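Local coordinates for protein possible thiamine biosynthesis enzyme (Candida albicans, PDB 2X7P) that probably binds a small solute, perhaps one linked to thiamine biosynthesis, in the manner of SsuA/TauA-type solute-binding proteins, at residues E24-P29 / V262-R267; L91-K96 / P199-V204; T113-L118 / K191-I196; S130-F135 / D284-A289. The protein carries 1 engineered substitution. All blocks are in the same frame, centred on the assembly; numbering follows the deposited sequence.

Interaction 1: E24-P29 / V262-R267; sequences EHFSTP and VEFNSR. With AE3 (2-(2-ethoxyethoxy)ethanol), chain F.
Phe-26 and Phe-264 meet beside the pocket between the lobes of a periplasmic-binding-protein fold, where the turn leading into helix 28-35 packs on the loop after helix 252-259. The Phe-264 ring lies between two apolar groups. Pro-29 CG sits over one face in a CH-pi contact, 3.5 Å from the ring centroid and 15° off its normal, and Val-262 CG1 of its own segment covers the opposite face. The edge of the same ring is turned to a carbonyl, with Phe-264 CE1 3.2 Å from Phe-26 O, whose hydrogen bond comes from Tyr-94 OH. Phe-26, its CG anti to the carbonyl carbon (chi1 -77°), passes slantwise across Val-262 and reaches CG2 of that residue with CE1 at 3.7 Å. The far edge of the Phe-26 ring faces the bound 2-(2-ethoxyethoxy)ethanol, CE2 lying 3.9 Å from AE3 C6. His-25 CE1 comes within 3.8 Å of the same carbon, and its ring stacks with that of Trp-258. The turn is braced from within: Glu-24 O accepts from both the backbone N and, at 2.6 Å, the hydroxyl OG of Ser-27. Glu-24 OE1, which is hydrogen-bonded to Tyr-250 OH, stands 3.5 Å above the plane of the His-25 ring, over its centre.

Interaction 2: L91-K96 / P199-V204; sequences LDTYVK and PWSSWV. With AE3 (2-(2-ethoxyethoxy)ethanol), chain F.
Thr-93 and Val-204 form an antiparallel, non-hydrogen-bonded pair with CA atoms 4.2 Å apart, and immediately beyond it the chain turns a corner at Tyr-94. The corner brings two consecutive amides to one acceptor: Tyr-94 N at 2.9 Å and Val-95 N at 3.1 Å both donate to Trp-203 O. Both stand well above the carbonyl plane and on the same face of it, with N-H...O angles of 145° and 175°, so the second bond is the straighter. Just before Thr-93, Leu-91 and Asp-92 together face Val-205 as a classic beta bulge. Tyr-94 and Trp-203 run side by side in the same direction. The edge of the tyrosine ring, at CD2, meets Trp-203 CB at 3.7 Å, while Val-95 CG2, from the residue next to Tyr-94, approaches that same CB at 3.6 Å, lying side by side with the tryptophan. Farther out the indole reaches the bound 2-(2-ethoxyethoxy)ethanol, with Trp-203 CZ2 3.4 Å from its C5. Ser-201 OG, anti to its carbonyl carbon (chi1 -62°), donates to Lys-96 O at 2.8 Å and ties the loop ahead of strand 203-208 to the end of 91-96. Ser-202 OG packs tightly on Val-95 CG1, 3.1 Å away, but its hydrogen bond goes to Ser-97 O. The strand order 2-1-3-5-4 of this sheet, with strand 203-208 returning antiparallel from the other lobe beside edge strand 88-95, is that of a type II periplasmic-binding-protein lobe, with Trp-203 beside what is probably the ligand cleft.

Interaction 3: T113-L118 / K191-I196; sequences TDAKQL and KQIDQI
The peptide group joining Asp-114 to Ala-115 turns one of its faces to Ile-193. Ile-193 CB stands almost directly above the carbonyl carbon, 4.0 Å from Asp-114 C, and the far end of the side chain is displaced along the same face, bringing Ile-193 CD1 to 3.6 Å from Asp-114 O. The second flat group, the Asp-194 carboxylate, is met obliquely: its OD2 lies 3.8 Å from Ala-115 CB, a van der Waals approach to a methyl group. Asp-194 OD1 instead turns back to its own strand, where it accepts a weak bond from Gln-195 N. The route of Ile-193 over the peptide follows from chi1 of 61°, which places CG1 between the backbone N and the carbonyl carbon and sends CD1 across the loop. There it also touches Leu-118 CD2, at 4.4 Å, so that one methyl group touches both the Asp-114 carbonyl and the leucine.

Two neighbouring residues of one strand can both face the loop because Ile-193 and Asp-194 stand together opposite Val-103 in a classic beta bulge. Strand 190-197 is one of the two outer strands of the second mixed sheet of the binding-protein fold, antiparallel to strand 100-106, and the loop 113-118 passes along it on the way to strand 120-123. Within the loop, Asp-114 OD1 receives a weak bond from Lys-116 N at 3.1 Å. Lys-191 NZ makes its polar ties to the chain leading into 113-118, donating to the carbonyl oxygens of Arg-109 and Val-112, while Ile-193 itself also rests on Val-112.

Interaction 4: S130-F135 / D284-A289; sequences SYVMSF and DTLKLA
Phe-135 presents one ring face to Ala-289, whose CA sits almost exactly over the centre, 3.5 Å from the centroid and 4° off the ring normal, a CH-pi contact. Ala-289 CB lies over the same face, 3.5 Å from Phe-135 CD1. The phenylalanine is held in turn by Tyr-131, one helical turn earlier: Phe-135 CE1 stands 3.4 Å above the face of the tyrosine ring, while Tyr-131 CZ lies at the edge of the phenylalanine. Beside the phenylalanine, the Val-132 side chain meets those of Thr-285 and Leu-286 obliquely. Its CG1, anti to the backbone N (chi1 178°), reaches Thr-285 CG2 at 3.7 Å and Leu-286 CD2 at 4.0 Å. Thr-285 turns its methyl group to the valine while its OG1 is bonded to Lys-281 O, which is consistent with a fixed rotation. The helix axes approach to 9.0 Å and cross nearly at right angles (96°), which limits the meeting to this patch, at the point where helix 275-288 ends. The one polar link across it is weak: Tyr-131 OH donates to Ala-289 O at 3.4 Å. Cohesion here therefore probably rests on close apolar and CH-pi contact more than on directional bonding.

In the fold
Interactions 1 and 2 adjoin, both buried and both touching the bound 2-(2-ethoxyethoxy)ethanol; Asn-265 ND2 bonds to Thr-93 O, and the Phe-26 ring packs on Trp-203. Backbone hydrogen bonds organise interaction 2, whereas interaction 1 relies on aromatic faces and edges. Interaction 3 lies about 23 Å from the chain centre at an outer strand of the other sheet, partly buried and mostly van der Waals. Interaction 4, a buried helix crossing, touches interaction 2 where Thr-285 and the selenium of Met-133, a selenomethionine, pack on Trp-200, and interaction 3 where CE of Met-133 is 3.5 Å from Ile-196 CG2. Interactions 1 and 4 occupy opposite sides of the centre.

Interaction 1: E24-P29 / V262-R267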
# COMPACT_ATOMS: atom_id res chain seq x y z
N GLU A 24 -4.84 -9.39 -1.71
CA GLU A 24 -5.92 -8.42 -1.73
C GLU A 24 -6.51 -8.32 -3.13
O GLU A 24 -6.02 -8.93 -4.07
CB GLU A 24 -5.41 -7.05 -1.28
CG GLU A 24 -5.36 -6.85 0.22
CD GLU A 24 -6.74 -6.64 0.83
OE1 GLU A 24 -7.73 -6.67 0.07
OE2 GLU A 24 -6.83 -6.42 2.05
N HIS A 25 -7.58 -7.53 -3.26
CA HIS A 25 -8.17 -7.27 -4.57
C HIS A 25 -7.15 -6.61 -5.49
O HIS A 25 -7.23 -6.76 -6.71
CB HIS A 25 -9.41 -6.39 -4.43
CG HIS A 25 -9.34 -5.42 -3.28
ND1 HIS A 25 -8.29 -4.55 -3.11
CD2 HIS A 25 -10.19 -5.19 -2.26
CE1 HIS A 25 -8.49 -3.83 -2.03
NE2 HIS A 25 -9.64 -4.19 -1.49
N PHE A 26 -6.20 -5.90 -4.90
CA PHE A 26 -5.16 -5.22 -5.68
C PHE A 26 -4.23 -6.19 -6.39
O PHE A 26 -3.55 -5.82 -7.35
CB PHE A 26 -4.34 -4.28 -4.78
CG PHE A 26 -5.04 -2.99 -4.45
CD1 PHE A 26 -5.13 -1.99 -5.40
CD2 PHE A 26 -5.59 -2.79 -3.20
CE1 PHE A 26 -5.77 -0.80 -5.10
CE2 PHE A 26 -6.23 -1.60 -2.89
CZ PHE A 26 -6.32 -0.60 -3.84
N SER A 27 -4.18 -7.43 -5.92
CA SER A 27 -3.28 -8.43 -6.49
C SER A 27 -3.92 -9.16 -7.67
O SER A 27 -3.36 -10.11 -8.21
CB SER A 27 -2.85 -9.44 -5.43
OG SER A 27 -3.94 -10.26 -5.03
N THR A 28 -5.11 -8.70 -8.07
CA THR A 28 -5.85 -9.32 -9.16
C THR A 28 -5.05 -9.42 -10.46
O THR A 28 -4.97 -10.49 -11.06
CB THR A 28 -7.19 -8.61 -9.41
OG1 THR A 28 -8.05 -8.77 -8.27
CG2 THR A 28 -7.88 -9.18 -10.63
N PRO A 29 -4.45 -8.30 -10.90
CA PRO A 29 -3.65 -8.33 -12.13
C PRO A 29 -2.52 -9.36 -12.07
O PRO A 29 -2.21 -9.99 -13.08
CB PRO A 29 -3.06 -6.92 -12.20
CG PRO A 29 -4.03 -6.07 -11.45
CD PRO A 29 -4.53 -6.94 -10.34
N VAL A 262 -10.43 1.96 -8.48
CA VAL A 262 -9.03 1.57 -8.66
C VAL A 262 -8.53 1.76 -10.09
O VAL A 262 -9.18 1.36 -11.05
CB VAL A 262 -8.79 0.11 -8.23
CG1 VAL A 262 -7.39 -0.34 -8.63
CG2 VAL A 262 -9.00 -0.04 -6.74
N GLU A 263 -7.35 2.37 -10.21
CA GLU A 263 -6.68 2.50 -11.49
C GLU A 263 -5.24 2.01 -11.40
O GLU A 263 -4.39 2.67 -10.81
CB GLU A 263 -6.69 3.96 -11.96
CG GLU A 263 -5.91 4.19 -13.25
CD GLU A 263 -5.76 5.66 -13.59
OE1 GLU A 263 -6.30 6.51 -12.85
OE2 GLU A 263 -5.10 5.96 -14.60
N PHE A 264 -4.98 0.84 -11.96
CA PHE A 264 -3.63 0.30 -12.00
C PHE A 264 -2.77 1.10 -12.98
O PHE A 264 -3.30 1.78 -13.85
CB PHE A 264 -3.64 -1.18 -12.38
CG PHE A 264 -4.33 -2.06 -11.38
CD1 PHE A 264 -3.64 -2.56 -10.29
CD2 PHE A 264 -5.67 -2.39 -11.53
CE1 PHE A 264 -4.27 -3.37 -9.36
CE2 PHE A 264 -6.30 -3.20 -10.61
CZ PHE A 264 -5.60 -3.69 -9.52
N ASN A 265 -1.46 1.00 -12.82
CA ASN A 265 -0.54 1.70 -13.71
C ASN A 265 -0.32 0.94 -15.01
O ASN A 265 0.58 0.11 -15.11
CB ASN A 265 0.80 1.94 -13.00
CG ASN A 265 1.79 2.69 -13.88
OD1 ASN A 265 1.41 3.31 -14.87
ND2 ASN A 265 3.06 2.63 -13.50
N SER A 266 -1.15 1.23 -16.00
CA SER A 266 -1.07 0.56 -17.29
C SER A 266 0.20 0.94 -18.05
O SER A 266 0.50 0.38 -19.10
CB SER A 266 -2.30 0.87 -18.14
OG SER A 266 -2.40 2.26 -18.40
N ARG A 267 0.94 1.90 -17.50
CA ARG A 267 2.17 2.37 -18.13
C ARG A 267 3.39 1.82 -17.40
O ARG A 267 4.52 2.22 -17.69
CB ARG A 267 2.22 3.90 -18.14
CG ARG A 267 0.99 4.55 -18.74
CD ARG A 267 1.10 6.07 -18.69
NE ARG A 267 -0.08 6.71 -19.26
CZ ARG A 267 -0.28 6.89 -20.56
NH1 ARG A 267 0.63 6.46 -21.43
NH2 ARG A 267 -1.38 7.48 -21.00
C1 AE3 F . -0.09 -2.62 5.04
C2 AE3 F . -0.40 -3.39 3.75
O2 AE3 F . -1.80 -3.42 3.52
C3 AE3 F . -2.08 -3.99 2.24
C4 AE3 F . -3.58 -4.14 2.01
O3 AE3 F . -4.25 -2.90 2.22
C5 AE3 F . -4.73 -2.36 1.00
C6 AE3 F . -6.22 -2.64 0.84
O4 AE3 F . -6.85 -2.60 2.12

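Interaction 2: L91-K96 / P199-V204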
# COMPACT_ATOMS: atom_id res chain seq x y z
N LEU A 91 11.00 0.52 -7.69
CA LEU A 91 11.18 0.37 -9.13
C LEU A 91 10.13 1.12 -9.95
O LEU A 91 10.47 1.85 -10.89
CB LEU A 91 11.18 -1.11 -9.52
CG LEU A 91 12.28 -1.96 -8.89
CD1 LEU A 91 12.14 -3.41 -9.30
CD2 LEU A 91 13.65 -1.42 -9.27
N ASP A 92 8.86 0.95 -9.60
CA ASP A 92 7.79 1.55 -10.37
C ASP A 92 6.48 1.59 -9.58
O ASP A 92 6.37 0.99 -8.51
CB ASP A 92 7.59 0.78 -11.68
CG ASP A 92 7.04 1.64 -12.79
OD1 ASP A 92 6.47 2.71 -12.50
OD2 ASP A 92 7.17 1.25 -13.97
N THR A 93 5.49 2.29 -10.13
CA THR A 93 4.18 2.39 -9.50
C THR A 93 3.27 1.24 -9.94
O THR A 93 3.16 0.95 -11.13
CB THR A 93 3.49 3.72 -9.85
OG1 THR A 93 4.27 4.81 -9.35
CG2 THR A 93 2.09 3.78 -9.26
N TYR A 94 2.64 0.58 -8.98
CA TYR A 94 1.74 -0.53 -9.27
C TYR A 94 0.30 -0.04 -9.41
O TYR A 94 -0.42 -0.44 -10.33
CB TYR A 94 1.84 -1.60 -8.19
CG TYR A 94 0.94 -2.80 -8.43
CD1 TYR A 94 1.14 -3.63 -9.53
CD2 TYR A 94 -0.10 -3.10 -7.57
CE1 TYR A 94 0.32 -4.72 -9.75
CE2 TYR A 94 -0.92 -4.19 -7.78
CZ TYR A 94 -0.71 -5.00 -8.88
OH TYR A 94 -1.52 -6.09 -9.10
N VAL A 95 -0.12 0.83 -8.50
CA VAL A 95 -1.45 1.42 -8.55
C VAL A 95 -1.36 2.95 -8.57
O VAL A 95 -0.83 3.56 -7.64
CB VAL A 95 -2.32 0.98 -7.36
CG1 VAL A 95 -3.64 1.72 -7.37
CG2 VAL A 95 -2.53 -0.53 -7.40
N LYS A 96 -1.87 3.55 -9.63
CA LYS A 96 -1.79 4.99 -9.81
C LYS A 96 -2.79 5.72 -8.91
O LYS A 96 -2.50 6.81 -8.41
CB LYS A 96 -2.03 5.36 -11.28
CG LYS A 96 -1.87 6.83 -11.60
CD LYS A 96 -2.01 7.09 -13.09
CE LYS A 96 -1.85 8.56 -13.42
NZ LYS A 96 -2.91 9.39 -12.78
N PRO A 199 -2.50 11.33 -0.31
CA PRO A 199 -1.95 12.30 -1.27
C PRO A 199 -1.18 11.61 -2.38
O PRO A 199 -1.06 12.15 -3.48
CB PRO A 199 -1.00 13.13 -0.41
CG PRO A 199 -1.50 12.97 0.99
CD PRO A 199 -2.04 11.58 1.06
N TRP A 200 -0.67 10.42 -2.09
CA TRP A 200 0.18 9.68 -3.03
C TRP A 200 -0.56 8.52 -3.67
O TRP A 200 -1.69 8.20 -3.30
CB TRP A 200 1.41 9.15 -2.29
CG TRP A 200 1.06 8.37 -1.06
CD1 TRP A 200 0.69 7.06 -0.99
CD2 TRP A 200 1.03 8.86 0.29
NE1 TRP A 200 0.44 6.70 0.31
CE2 TRP A 200 0.64 7.79 1.12
CE3 TRP A 200 1.31 10.10 0.88
CZ2 TRP A 200 0.52 7.92 2.50
CZ3 TRP A 200 1.18 10.22 2.25
CH2 TRP A 200 0.79 9.14 3.04
N SER A 201 0.08 7.89 -4.65
CA SER A 201 -0.44 6.65 -5.23
C SER A 201 -0.30 5.53 -4.21
O SER A 201 0.66 5.49 -3.44
CB SER A 201 0.31 6.31 -6.52
OG SER A 201 0.13 7.32 -7.50
N SER A 202 -1.26 4.60 -4.22
CA SER A 202 -1.36 3.60 -3.16
C SER A 202 -0.29 2.50 -3.18
O SER A 202 0.34 2.23 -2.16
CB SER A 202 -2.76 2.98 -3.15
OG SER A 202 -3.10 2.47 -4.43
N TRP A 203 -0.09 1.87 -4.34
CA TRP A 203 0.81 0.72 -4.42
C TRP A 203 2.00 0.94 -5.35
O TRP A 203 1.90 1.64 -6.36
CB TRP A 203 0.03 -0.52 -4.87
CG TRP A 203 -1.02 -0.95 -3.91
CD1 TRP A 203 -2.21 -0.33 -3.66
CD2 TRP A 203 -1.01 -2.12 -3.07
NE1 TRP A 203 -2.93 -1.02 -2.72
CE2 TRP A 203 -2.21 -2.12 -2.34
CE3 TRP A 203 -0.08 -3.15 -2.87
CZ2 TRP A 203 -2.52 -3.12 -1.42
CZ3 TRP A 203 -0.39 -4.14 -1.96
CH2 TRP A 203 -1.60 -4.12 -1.25
N VAL A 204 3.13 0.33 -5.00
CA VAL A 204 4.34 0.41 -5.82
C VAL A 204 5.07 -0.93 -5.87
O VAL A 204 4.80 -1.83 -5.07
CB VAL A 204 5.32 1.47 -5.30
CG1 VAL A 204 4.72 2.86 -5.43
CG2 VAL A 204 5.71 1.18 -3.86
C1 AE3 F . -0.09 -2.62 5.04
C2 AE3 F . -0.40 -3.39 3.75
O2 AE3 F . -1.80 -3.42 3.52
C3 AE3 F . -2.08 -3.99 2.24
C4 AE3 F . -3.58 -4.14 2.01
O3 AE3 F . -4.25 -2.90 2.22
C5 AE3 F . -4.73 -2.36 1.00
C6 AE3 F . -6.22 -2.64 0.84
O4 AE3 F . -6.85 -2.60 2.12

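Interaction 3: T113-L118 / K191-I196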
# COMPACT_ATOMS: atom_id res chain seq x y z
N THR A 113 -20.14 12.34 16.49
CA THR A 113 -21.00 12.52 15.33
C THR A 113 -20.23 13.03 14.11
O THR A 113 -20.80 13.23 13.04
CB THR A 113 -22.16 13.48 15.63
OG1 THR A 113 -21.64 14.76 16.02
CG2 THR A 113 -23.03 12.93 16.75
N ASP A 114 -18.93 13.25 14.29
CA ASP A 114 -18.09 13.75 13.21
C ASP A 114 -16.61 13.63 13.55
O ASP A 114 -16.25 13.24 14.66
CB ASP A 114 -18.44 15.21 12.89
CG ASP A 114 -18.30 16.12 14.10
OD1 ASP A 114 -17.68 15.71 15.10
OD2 ASP A 114 -18.81 17.26 14.04
N ALA A 115 -15.75 13.97 12.59
CA ALA A 115 -14.31 13.94 12.81
C ALA A 115 -13.85 15.22 13.50
O ALA A 115 -12.66 15.48 13.62
CB ALA A 115 -13.58 13.76 11.49
N LYS A 116 -14.82 16.01 13.96
CA LYS A 116 -14.54 17.26 14.65
C LYS A 116 -14.46 17.03 16.16
O LYS A 116 -15.25 16.27 16.72
CB LYS A 116 -15.61 18.30 14.32
CG LYS A 116 -15.79 18.56 12.83
CD LYS A 116 -16.99 19.44 12.56
CE LYS A 116 -16.85 20.80 13.23
NZ LYS A 116 -18.03 21.67 12.96
N GLN A 117 -13.52 17.71 16.80
CA GLN A 117 -13.33 17.60 18.25
C GLN A 117 -12.93 16.19 18.68
O GLN A 117 -13.39 15.69 19.71
CB GLN A 117 -14.59 18.04 19.00
CG GLN A 117 -14.98 19.49 18.75
CD GLN A 117 -16.17 19.93 19.58
OE1 GLN A 117 -16.66 19.18 20.43
NE2 GLN A 117 -16.64 21.15 19.35
N LEU A 118 -12.08 15.54 17.89
CA LEU A 118 -11.55 14.23 18.24
C LEU A 118 -10.35 14.38 19.17
O LEU A 118 -9.52 15.27 18.98
CB LEU A 118 -11.15 13.45 16.99
CG LEU A 118 -12.27 13.06 16.02
CD1 LEU A 118 -11.69 12.37 14.80
CD2 LEU A 118 -13.28 12.16 16.71
N LYS A 191 -19.25 2.78 12.69
CA LYS A 191 -19.86 3.76 11.79
C LYS A 191 -18.82 4.72 11.23
O LYS A 191 -17.82 5.02 11.87
CB LYS A 191 -20.98 4.53 12.50
CG LYS A 191 -20.50 5.48 13.59
CD LYS A 191 -21.65 6.29 14.15
CE LYS A 191 -21.17 7.29 15.19
NZ LYS A 191 -22.29 8.10 15.74
N GLN A 192 -19.08 5.20 10.02
CA GLN A 192 -18.17 6.11 9.34
C GLN A 192 -18.48 7.57 9.67
O GLN A 192 -19.63 7.99 9.63
CB GLN A 192 -18.24 5.90 7.82
CG GLN A 192 -17.48 6.94 7.01
CD GLN A 192 -17.59 6.70 5.52
OE1 GLN A 192 -17.39 5.58 5.05
NE2 GLN A 192 -17.91 7.74 4.77
N ILE A 193 -17.44 8.33 10.01
CA ILE A 193 -17.60 9.75 10.31
C ILE A 193 -16.82 10.62 9.34
O ILE A 193 -16.98 11.84 9.34
CB ILE A 193 -17.16 10.07 11.76
CG1 ILE A 193 -15.69 9.73 11.96
CG2 ILE A 193 -18.04 9.33 12.76
CD1 ILE A 193 -15.17 10.05 13.34
N ASP A 194 -15.99 10.00 8.52
CA ASP A 194 -15.20 10.73 7.54
C ASP A 194 -14.41 9.80 6.62
O ASP A 194 -14.24 8.62 6.91
CB ASP A 194 -14.24 11.70 8.24
CG ASP A 194 -13.83 12.86 7.35
OD1 ASP A 194 -14.45 13.03 6.28
OD2 ASP A 194 -12.90 13.60 7.72
N GLN A 195 -13.93 10.35 5.51
CA GLN A 195 -13.08 9.61 4.57
C GLN A 195 -11.92 10.49 4.12
O GLN A 195 -12.09 11.69 3.92
CB GLN A 195 -13.88 9.14 3.36
CG GLN A 195 -14.91 8.07 3.65
CD GLN A 195 -15.62 7.60 2.39
OE1 GLN A 195 -15.48 8.20 1.33
NE2 GLN A 195 -16.37 6.51 2.51
N ILE A 196 -10.75 9.88 3.94
CA ILE A 196 -9.57 10.63 3.52
C ILE A 196 -8.74 9.84 2.51
O ILE A 196 -8.35 8.70 2.76
CB ILE A 196 -8.67 10.99 4.72
CG1 ILE A 196 -9.42 11.86 5.72
CG2 ILE A 196 -7.41 11.70 4.24
CD1 ILE A 196 -9.75 13.24 5.20

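Interaction 4: S130-F135 / D284-A289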
# COMPACT_ATOMS: atom_id res chain seq x y z
N SER A 130 -2.40 3.96 9.81
CA SER A 130 -3.46 4.54 10.62
C SER A 130 -2.95 5.73 11.44
O SER A 130 -3.72 6.62 11.81
CB SER A 130 -4.06 3.49 11.56
OG SER A 130 -3.07 2.96 12.42
N TYR A 131 -1.65 5.73 11.71
CA TYR A 131 -1.03 6.80 12.49
C TYR A 131 -0.65 7.98 11.61
O TYR A 131 -0.93 9.13 11.95
CB TYR A 131 0.21 6.26 13.22
CG TYR A 131 1.07 7.34 13.85
CD1 TYR A 131 0.78 7.83 15.11
CD2 TYR A 131 2.17 7.85 13.18
CE1 TYR A 131 1.57 8.81 15.69
CE2 TYR A 131 2.97 8.83 13.75
CZ TYR A 131 2.66 9.30 15.01
OH TYR A 131 3.44 10.28 15.58
N VAL A 132 -0.02 7.69 10.48
CA VAL A 132 0.44 8.74 9.57
C VAL A 132 -0.73 9.51 8.95
O VAL A 132 -0.67 10.73 8.80
CB VAL A 132 1.32 8.17 8.44
CG1 VAL A 132 1.74 9.27 7.48
CG2 VAL A 132 2.53 7.47 9.02
N MSE A 133 -1.80 8.79 8.61
CA MSE A 133 -2.96 9.40 7.97
C MSE A 133 -3.74 10.31 8.91
O MSE A 133 -4.53 11.14 8.46
CB MSE A 133 -3.88 8.32 7.38
CG MSE A 133 -3.30 7.60 6.18
SE MSE A 133 -2.89 8.81 4.70
CE MSE A 133 -4.68 9.48 4.35
N SER A 134 -3.52 10.16 10.21
CA SER A 134 -4.20 11.01 11.19
C SER A 134 -3.71 12.45 11.06
O SER A 134 -4.44 13.39 11.37
CB SER A 134 -3.96 10.50 12.61
OG SER A 134 -2.64 10.77 13.04
N PHE A 135 -2.47 12.61 10.59
CA PHE A 135 -1.89 13.93 10.38
C PHE A 135 -2.47 14.59 9.13
O PHE A 135 -2.62 15.81 9.08
CB PHE A 135 -0.37 13.84 10.29
CG PHE A 135 0.29 13.43 11.57
CD1 PHE A 135 0.45 12.09 11.89
CD2 PHE A 135 0.75 14.39 12.46
CE1 PHE A 135 1.06 11.72 13.07
CE2 PHE A 135 1.36 14.01 13.65
CZ PHE A 135 1.51 12.68 13.95
N ASP A 284 6.66 14.72 2.35
CA ASP A 284 6.09 15.84 3.10
C ASP A 284 5.19 15.35 4.23
O ASP A 284 5.23 15.88 5.34
CB ASP A 284 5.31 16.77 2.17
CG ASP A 284 6.19 17.43 1.13
OD1 ASP A 284 7.43 17.44 1.31
OD2 ASP A 284 5.65 17.96 0.14
N THR A 285 4.38 14.34 3.94
CA THR A 285 3.46 13.79 4.93
C THR A 285 4.19 13.06 6.05
O THR A 285 3.89 13.26 7.23
CB THR A 285 2.45 12.82 4.28
OG1 THR A 285 1.72 13.50 3.25
CG2 THR A 285 1.47 12.29 5.32
N LEU A 286 5.15 12.22 5.68
CA LEU A 286 5.91 11.45 6.65
C LEU A 286 6.69 12.36 7.60
O LEU A 286 6.84 12.04 8.78
CB LEU A 286 6.87 10.49 5.94
CG LEU A 286 6.22 9.41 5.08
CD1 LEU A 286 7.26 8.63 4.30
CD2 LEU A 286 5.38 8.48 5.95
N LYS A 287 7.17 13.48 7.09
CA LYS A 287 7.89 14.44 7.91
C LYS A 287 6.92 15.17 8.84
O LYS A 287 7.26 15.49 9.98
CB LYS A 287 8.65 15.44 7.03
CG LYS A 287 9.49 16.44 7.81
CD LYS A 287 10.55 17.08 6.92
CE LYS A 287 9.93 17.70 5.68
NZ LYS A 287 10.97 18.26 4.77
N LEU A 288 5.71 15.42 8.34
CA LEU A 288 4.66 16.03 9.14
C LEU A 288 4.26 15.12 10.29
O LEU A 288 3.90 15.58 11.37
CB LEU A 288 3.45 16.35 8.27
CG LEU A 288 2.20 16.88 8.99
CD1 LEU A 288 2.52 18.16 9.75
CD2 LEU A 288 1.07 17.10 8.01
N ALA A 289 4.33 13.81 10.05
CA ALA A 289 3.97 12.82 11.06
C ALA A 289 5.12 12.57 12.02
O ALA A 289 4.98 11.80 12.98
CB ALA A 289 3.54 11.52 10.39